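Local coordinates for sulfur oxidation protein soxB (Thermus thermophilus, PDB 2WDD) that probably hydrolyses the sulfur-sulfur bond of a cysteine S-thiosulfonate in the Sox sulfur oxidation pathway, with a two-manganese centre, at residues T408-G413 and Y422-F427. Residues are numbered along the deposited sequence; the frame is centred on the assembly and turned at random.
Sequences TTILPG and YAYTGF. With TBU (tertiary-butyl alcohol), chain D.
The phenol oxygen OH of Y424 donates a weak hydrogen bond to backbone O of T408, 2.8 Å away, tying the helix that carries Y424 to the loop leading to strand 415-416. T408 O stands above the ring plane on the CG2 side, 3.0 Å from CE1 of Y424, and the CZ-OH...O angle is only about 91°, in keeping with a weak bond. On T408, CG2 sits over one face of the Y424 ring, 3.8 Å from its centroid and 21° off the normal, a CH-pi contact displaced toward the rim where CZ and CE2 lie. The threonine torsion sorts its two branches: OG1 is anti to the backbone N (chi1 -167°) and bonds to H44 and Y45 O, while CG2 takes the place between N and the carbonyl carbon and meets the tyrosine. The same methyl touches CB of A423 at 4.0 Å, packing on two successive helix residues. I410 approaches from another direction, near the ring plane, its CG1 3.4 Å from OH of Y424 and 4.1 Å from CE2. The ring, thus engaged at edge and face by the loop, also stacks with W381, which probably limits its rotation. An alanine in place of Y424 would probably leave the T408 carbonyl without its phenol donor and open a gap beside CG2 of T408 and CG1 of I410. At Y422 the hydroxyl bonds to H359, and tertiary-butyl alcohol lies nearby, its O 3.7 Å from OH of Y422. All five touching residues are buried, and the A423 side chain is about 12 Å from a manganese ion. This is loop-to-helix packing through a tyrosine within the C-terminal domain of the 5'-nucleotidase family, on a helix near the dinuclear metal site.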
loop_
_atom_site.group_PDB
_atom_site.type_symbol
_atom_site.label_atom_id
_atom_site.label_comp_id
_atom_site.label_asym_id
_atom_site.label_seq_id
_atom_site.Cartn_x
_atom_site.Cartn_y
_atom_site.Cartn_z
ATOM N N THR A 408 -5.772 -5.252 -6.157
ATOM C CA THR A 408 -5.292 -5.874 -7.380
ATOM C C THR A 408 -6.101 -5.270 -8.517
ATOM O O THR A 408 -6.996 -4.454 -8.276
ATOM C CB THR A 408 -5.415 -7.410 -7.260
ATOM O OG1 THR A 408 -4.691 -8.059 -8.310
ATOM C CG2 THR A 408 -6.870 -7.837 -7.309
ATOM N N THR A 409 -5.788 -5.645 -9.747
ATOM C CA THR A 409 -6.488 -5.094 -10.896
ATOM C C THR A 409 -6.973 -6.238 -11.784
ATOM O O THR A 409 -6.188 -7.102 -12.146
ATOM C CB THR A 409 -5.551 -4.149 -11.693
ATOM O OG1 THR A 409 -5.031 -3.125 -10.829
ATOM C CG2 THR A 409 -6.291 -3.504 -12.847
ATOM N N ILE A 410 -8.257 -6.233 -12.134
ATOM C CA ILE A 410 -8.837 -7.276 -12.997
ATOM C C ILE A 410 -8.952 -6.743 -14.417
ATOM O O ILE A 410 -9.536 -5.690 -14.649
ATOM C CB ILE A 410 -10.229 -7.694 -12.485
ATOM C CG1 ILE A 410 -10.176 -7.994 -10.990
ATOM C CG2 ILE A 410 -10.753 -8.898 -13.266
ATOM C CD1 ILE A 410 -9.220 -9.084 -10.662
ATOM N N LEU A 411 -8.403 -7.480 -15.374
ATOM C CA LEU A 411 -8.429 -7.036 -16.765
ATOM C C LEU A 411 -9.755 -7.371 -17.423
ATOM O O LEU A 411 -10.469 -8.277 -16.986
ATOM C CB LEU A 411 -7.311 -7.717 -17.553
ATOM C CG LEU A 411 -5.869 -7.471 -17.099
ATOM C CD1 LEU A 411 -4.903 -8.171 -18.082
ATOM C CD2 LEU A 411 -5.608 -5.971 -17.054
ATOM N N PRO A 412 -10.066 -6.694 -18.533
ATOM C CA PRO A 412 -11.301 -7.038 -19.243
ATOM C C PRO A 412 -11.253 -8.503 -19.667
ATOM O O PRO A 412 -10.229 -8.984 -20.165
ATOM C CB PRO A 412 -11.248 -6.137 -20.482
ATOM C CG PRO A 412 -10.403 -4.970 -20.062
ATOM C CD PRO A 412 -9.371 -5.545 -19.146
ATOM N N GLY A 413 -12.357 -9.211 -19.453
ATOM C CA GLY A 413 -12.459 -10.614 -19.808
ATOM C C GLY A 413 -11.874 -11.571 -18.788
ATOM O O GLY A 413 -11.968 -12.790 -18.947
ATOM N N TYR A 422 -9.930 -11.791 -1.676
ATOM C CA TYR A 422 -9.075 -11.631 -0.500
ATOM C C TYR A 422 -8.024 -10.541 -0.731
ATOM O O TYR A 422 -7.687 -9.799 0.189
ATOM C CB TYR A 422 -8.392 -12.943 -0.127
ATOM C CG TYR A 422 -9.331 -14.055 0.315
ATOM C CD1 TYR A 422 -10.363 -13.814 1.209
ATOM C CD2 TYR A 422 -9.156 -15.355 -0.159
ATOM C CE1 TYR A 422 -11.226 -14.838 1.599
ATOM C CE2 TYR A 422 -10.007 -16.385 0.234
ATOM C CZ TYR A 422 -11.030 -16.116 1.112
ATOM O OH TYR A 422 -11.867 -17.137 1.502
ATOM N N ALA A 423 -7.548 -10.401 -1.966
ATOM C CA ALA A 423 -6.604 -9.320 -2.280
ATOM C C ALA A 423 -7.252 -7.939 -2.103
ATOM O O ALA A 423 -6.584 -6.969 -1.759
ATOM C CB ALA A 423 -6.082 -9.457 -3.700
ATOM N N TYR A 424 -8.552 -7.854 -2.376
ATOM C CA TYR A 424 -9.274 -6.598 -2.267
ATOM C C TYR A 424 -9.881 -6.346 -0.893
ATOM O O TYR A 424 -10.081 -5.190 -0.501
ATOM C CB TYR A 424 -10.448 -6.607 -3.246
ATOM C CG TYR A 424 -10.117 -6.325 -4.691
ATOM C CD1 TYR A 424 -9.560 -5.105 -5.076
ATOM C CD2 TYR A 424 -10.546 -7.202 -5.692
ATOM C CE1 TYR A 424 -9.369 -4.800 -6.433
ATOM C CE2 TYR A 424 -10.368 -6.911 -7.045
ATOM C CZ TYR A 424 -9.765 -5.717 -7.412
ATOM O OH TYR A 424 -9.600 -5.432 -8.755
ATOM N N THR A 425 -10.313 -7.416 -0.221
ATOM C CA THR A 425 -11.079 -7.256 1.011
ATOM C C THR A 425 -10.622 -8.137 2.163
ATOM O O THR A 425 -11.379 -8.347 3.127
ATOM C CB THR A 425 -12.595 -7.500 0.760
ATOM O OG1 THR A 425 -12.816 -8.874 0.405
ATOM C CG2 THR A 425 -13.143 -6.591 -0.343
ATOM N N GLY A 426 -9.400 -8.649 2.061
ATOM C CA GLY A 426 -8.832 -9.533 3.060
ATOM C C GLY A 426 -8.392 -8.869 4.349
ATOM O O GLY A 426 -7.230 -9.003 4.758
ATOM N N PHE A 427 -9.300 -8.124 4.975
ATOM C CA PHE A 427 -9.061 -7.551 6.303
ATOM C C PHE A 427 -9.242 -8.697 7.294
ATOM O O PHE A 427 -10.101 -9.554 7.096
ATOM C CB PHE A 427 -10.171 -6.551 6.667
ATOM C CG PHE A 427 -10.203 -5.322 5.806
ATOM C CD1 PHE A 427 -9.647 -4.128 6.260
ATOM C CD2 PHE A 427 -10.844 -5.337 4.575
ATOM C CE1 PHE A 427 -9.700 -2.963 5.480
ATOM C CE2 PHE A 427 -10.888 -4.188 3.781
ATOM C CZ PHE A 427 -10.289 -3.016 4.218
HETATM O O TBU D . -10.838 -16.615 5.025
HETATM C C TBU D . -10.828 -17.584 6.074
HETATM C C1 TBU D . -11.659 -18.791 5.686
HETATM C C2 TBU D . -9.385 -18.020 6.322
HETATM C C3 TBU D . -11.433 -16.971 7.338
#